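Local atomic coordinates of DUF3218 domain-containing protein (Pseudomonas aeruginosa, PDB entry 2IGS), a protein that is of unknown function but belongs to the DUF3218 family, whose placement in the lysozyme clan hints at a distant structural relation to lysozyme-like proteins. Residues I39-R47 with Y203-L211. Numbering follows the deposited sequence. Where two conformers were deposited one is given.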
loop_
_atom_site.group_PDB
_atom_site.type_symbol
_atom_site.label_atom_id
_atom_site.label_comp_id
_atom_site.label_asym_id
_atom_site.label_seq_id
_atom_site.Cartn_x
_atom_site.Cartn_y
_atom_site.Cartn_z
ATOM N N ILE F 39 33.592 29.992 1.141
ATOM C CA ILE F 39 32.542 30.963 0.799
ATOM C C ILE F 39 31.146 30.325 0.942
ATOM O O ILE F 39 30.260 30.903 1.592
ATOM C CB ILE F 39 32.700 31.571 -0.641
ATOM C CG1 ILE F 39 34.057 32.268 -0.829
ATOM C CG2 ILE F 39 31.579 32.560 -0.920
ATOM C CD1 ILE F 39 34.588 32.261 -2.282
ATOM N N GLU F 40 30.970 29.139 0.340
ATOM C CA GLU F 40 29.694 28.437 0.351
ATOM C C GLU F 40 29.213 28.086 1.765
ATOM O O GLU F 40 28.050 28.294 2.092
ATOM C CB GLU F 40 29.730 27.178 -0.536
ATOM C CG GLU F 40 28.360 26.530 -0.656
ATOM C CD GLU F 40 28.310 25.337 -1.586
ATOM O OE1 GLU F 40 29.327 25.032 -2.229
ATOM O OE2 GLU F 40 27.245 24.681 -1.647
ATOM N N ALA F 41 30.103 27.551 2.591
ATOM C CA ALA F 41 29.784 27.231 3.999
ATOM C C ALA F 41 29.316 28.465 4.778
ATOM O O ALA F 41 28.310 28.429 5.481
ATOM C CB ALA F 41 31.006 26.597 4.689
ATOM N N TRP F 42 30.049 29.568 4.652
ATOM C CA TRP F 42 29.770 30.763 5.470
ATOM C C TRP F 42 28.654 31.652 4.886
ATOM O O TRP F 42 28.168 32.559 5.548
ATOM C CB TRP F 42 31.074 31.529 5.753
ATOM C CG TRP F 42 31.960 30.804 6.779
ATOM C CD1 TRP F 42 31.555 29.866 7.712
ATOM C CD2 TRP F 42 33.367 31.011 7.013
ATOM N NE1 TRP F 42 32.622 29.476 8.497
ATOM C CE2 TRP F 42 33.748 30.147 8.080
ATOM C CE3 TRP F 42 34.349 31.820 6.405
ATOM C CZ2 TRP F 42 35.070 30.069 8.550
ATOM C CZ3 TRP F 42 35.664 31.755 6.885
ATOM C CH2 TRP F 42 36.005 30.885 7.960
ATOM N N ASP F 43 28.240 31.376 3.649
ATOM C CA ASP F 43 26.970 31.908 3.123
ATOM C C ASP F 43 25.713 31.176 3.628
ATOM O O ASP F 43 24.602 31.705 3.511
ATOM C CB ASP F 43 26.971 31.926 1.576
ATOM C CG ASP F 43 27.785 33.091 0.987
ATOM O OD1 ASP F 43 28.145 34.050 1.715
ATOM O OD2 ASP F 43 28.069 33.045 -0.229
ATOM N N ILE F 44 25.886 29.977 4.185
ATOM C CA ILE F 44 24.749 29.124 4.589
ATOM C C ILE F 44 23.645 29.849 5.399
ATOM O O ILE F 44 22.503 29.844 4.956
ATOM C CB ILE F 44 25.182 27.747 5.229
ATOM C CG1 ILE F 44 25.831 26.816 4.185
ATOM C CG2 ILE F 44 23.990 27.029 5.838
ATOM C CD1 ILE F 44 26.336 25.502 4.767
ATOM N N PRO F 45 23.993 30.537 6.527
ATOM C CA PRO F 45 22.973 31.264 7.307
ATOM C C PRO F 45 22.237 32.333 6.527
ATOM O O PRO F 45 21.061 32.579 6.789
ATOM C CB PRO F 45 23.783 31.924 8.413
ATOM C CG PRO F 45 24.944 31.041 8.594
ATOM C CD PRO F 45 25.319 30.682 7.162
ATOM N N LEU F 46 22.910 32.979 5.582
ATOM C CA LEU F 46 22.232 33.963 4.784
ATOM C C LEU F 46 21.363 33.303 3.717
ATOM O O LEU F 46 20.285 33.807 3.413
ATOM C CB LEU F 46 23.199 34.960 4.159
ATOM C CG LEU F 46 22.543 36.116 3.390
ATOM C CD1 LEU F 46 21.790 37.009 4.372
ATOM C CD2 LEU F 46 23.625 36.896 2.632
ATOM N N ARG F 47 21.825 32.186 3.163
ATOM C CA ARG F 47 21.033 31.481 2.171
ATOM C C ARG F 47 19.779 30.860 2.798
ATOM O O ARG F 47 18.749 30.767 2.150
ATOM C CB ARG F 47 21.889 30.511 1.346
ATOM C CG ARG F 47 22.427 31.206 0.088
ATOM C CD ARG F 47 23.312 30.362 -0.813
ATOM N NE ARG F 47 24.720 30.773 -0.758
ATOM C CZ ARG F 47 25.577 30.658 -1.769
ATOM N NH1 ARG F 47 25.170 30.157 -2.939
ATOM N NH2 ARG F 47 26.840 31.051 -1.619
ATOM N N TYR F 203 29.592 32.751 14.602
ATOM C CA TYR F 203 28.907 32.476 13.348
ATOM C C TYR F 203 29.690 31.438 12.563
ATOM O O TYR F 203 29.150 30.432 12.119
ATOM C CB TYR F 203 28.807 33.803 12.569
ATOM C CG TYR F 203 28.256 33.749 11.160
ATOM C CD1 TYR F 203 29.033 33.281 10.096
ATOM C CD2 TYR F 203 26.994 34.239 10.879
ATOM C CE1 TYR F 203 28.519 33.279 8.773
ATOM C CE2 TYR F 203 26.489 34.253 9.580
ATOM C CZ TYR F 203 27.244 33.767 8.540
ATOM O OH TYR F 203 26.726 33.780 7.262
ATOM N N THR F 204 30.983 31.699 12.443
ATOM C CA THR F 204 31.935 30.914 11.688
ATOM C C THR F 204 32.163 29.487 12.256
ATOM O O THR F 204 32.225 28.500 11.503
ATOM C CB THR F 204 33.202 31.779 11.620
ATOM O OG1 THR F 204 33.680 31.916 10.282
ATOM C CG2 THR F 204 34.271 31.400 12.593
ATOM N N THR F 205 32.252 29.374 13.583
ATOM C CA THR F 205 32.493 28.084 14.258
ATOM C C THR F 205 31.206 27.267 14.473
ATOM O O THR F 205 31.253 26.033 14.544
ATOM C CB THR F 205 33.167 28.265 15.621
ATOM O OG1 THR F 205 32.448 29.259 16.354
ATOM C CG2 THR F 205 34.661 28.673 15.485
ATOM N N ALA F 206 30.077 27.958 14.618
ATOM C CA ALA F 206 28.733 27.333 14.559
ATOM C C ALA F 206 28.498 26.658 13.205
ATOM O O ALA F 206 27.920 25.579 13.148
ATOM C CB ALA F 206 27.661 28.352 14.809
ATOM N N VAL F 207 28.927 27.295 12.111
ATOM C CA VAL F 207 28.767 26.674 10.796
ATOM C C VAL F 207 29.699 25.454 10.663
ATOM O O VAL F 207 29.312 24.459 10.067
ATOM C CB VAL F 207 28.974 27.667 9.621
ATOM C CG1 VAL F 207 29.055 26.909 8.300
ATOM C CG2 VAL F 207 27.881 28.764 9.576
ATOM N N THR F 208 30.907 25.536 11.235
ATOM C CA THR F 208 31.851 24.399 11.296
ATOM C C THR F 208 31.215 23.180 12.002
ATOM O O THR F 208 31.299 22.056 11.505
ATOM C CB THR F 208 33.190 24.784 11.985
ATOM O OG1 THR F 208 33.675 26.011 11.436
ATOM C CG2 THR F 208 34.264 23.720 11.807
ATOM N N LEU F 209 30.587 23.423 13.152
ATOM C CA LEU F 209 29.918 22.395 13.928
ATOM C C LEU F 209 28.774 21.812 13.119
ATOM O O LEU F 209 28.625 20.570 13.065
ATOM C CB LEU F 209 29.383 22.979 15.255
ATOM C CG LEU F 209 28.521 22.113 16.195
ATOM C CD1 LEU F 209 29.370 20.978 16.799
ATOM C CD2 LEU F 209 27.854 22.942 17.327
ATOM N N LEU F 210 27.988 22.701 12.488
ATOM C CA LEU F 210 26.815 22.313 11.703
ATOM C C LEU F 210 27.164 21.298 10.610
ATOM O O LEU F 210 26.487 20.289 10.450
ATOM C CB LEU F 210 26.141 23.545 11.069
ATOM C CG LEU F 210 24.890 23.290 10.214
ATOM C CD1 LEU F 210 23.677 22.948 11.100
ATOM C CD2 LEU F 210 24.566 24.481 9.322
ATOM N N LEU F 211 28.210 21.602 9.860
ATOM C CA LEU F 211 28.663 20.751 8.772
ATOM C C LEU F 211 29.284 19.450 9.282
ATOM O O LEU F 211 29.098 18.415 8.674
ATOM C CB LEU F 211 29.672 21.520 7.903
ATOM C CG LEU F 211 29.102 22.727 7.151
ATOM C CD1 LEU F 211 30.185 23.460 6.379
ATOM C CD2 LEU F 211 27.936 22.317 6.249
#
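Thr204 lies over one face of the Trp42 indole, its CB 3.6 Å above the ring plane and displaced toward the rim, while Val207 CB meets the edge of the same ring near its plane, 3.9 Å from Trp42 CD1. The phenol of Tyr203 turns its edge to the backbone: its OH donates to Trp42 O over 2.6 Å, almost straight off the carbonyl (C=O...O angle 161°). Tyr203 CG stands anti to the backbone N (chi1 174°), which carries the ring across to helix 35-48. Trp42 O is at the kink, where Pro45 has no N-H to give and Leu46 N bonds weakly to Asp43 O instead of to Trp42 O; the Tyr203 hydroxyl takes the place of that helical donor. Pro45 CG packs against Tyr203 CZ at 3.6 Å. In return, Trp42 NE1 donates to a lone pair of Thr204 O (3.2 Å), which is tilted from the indole plane; Thr208 N and OG1 also bond to this oxygen, giving it three donors. Farther along, Ala41 CB touches Leu211 CD1 at 3.7 Å, and Ile44 CD1 reaches Leu211 CD2. The axes approach to 9.3 Å at 100°, so helices 35-48 and 203-216 meet almost perpendicularly in the buried core. Helix 12-27 adds Tyr20, edge-to-face with Trp42; helix 87-113 brings Met102 to Trp42, and helix 63-82 sets Tyr65 against Tyr203.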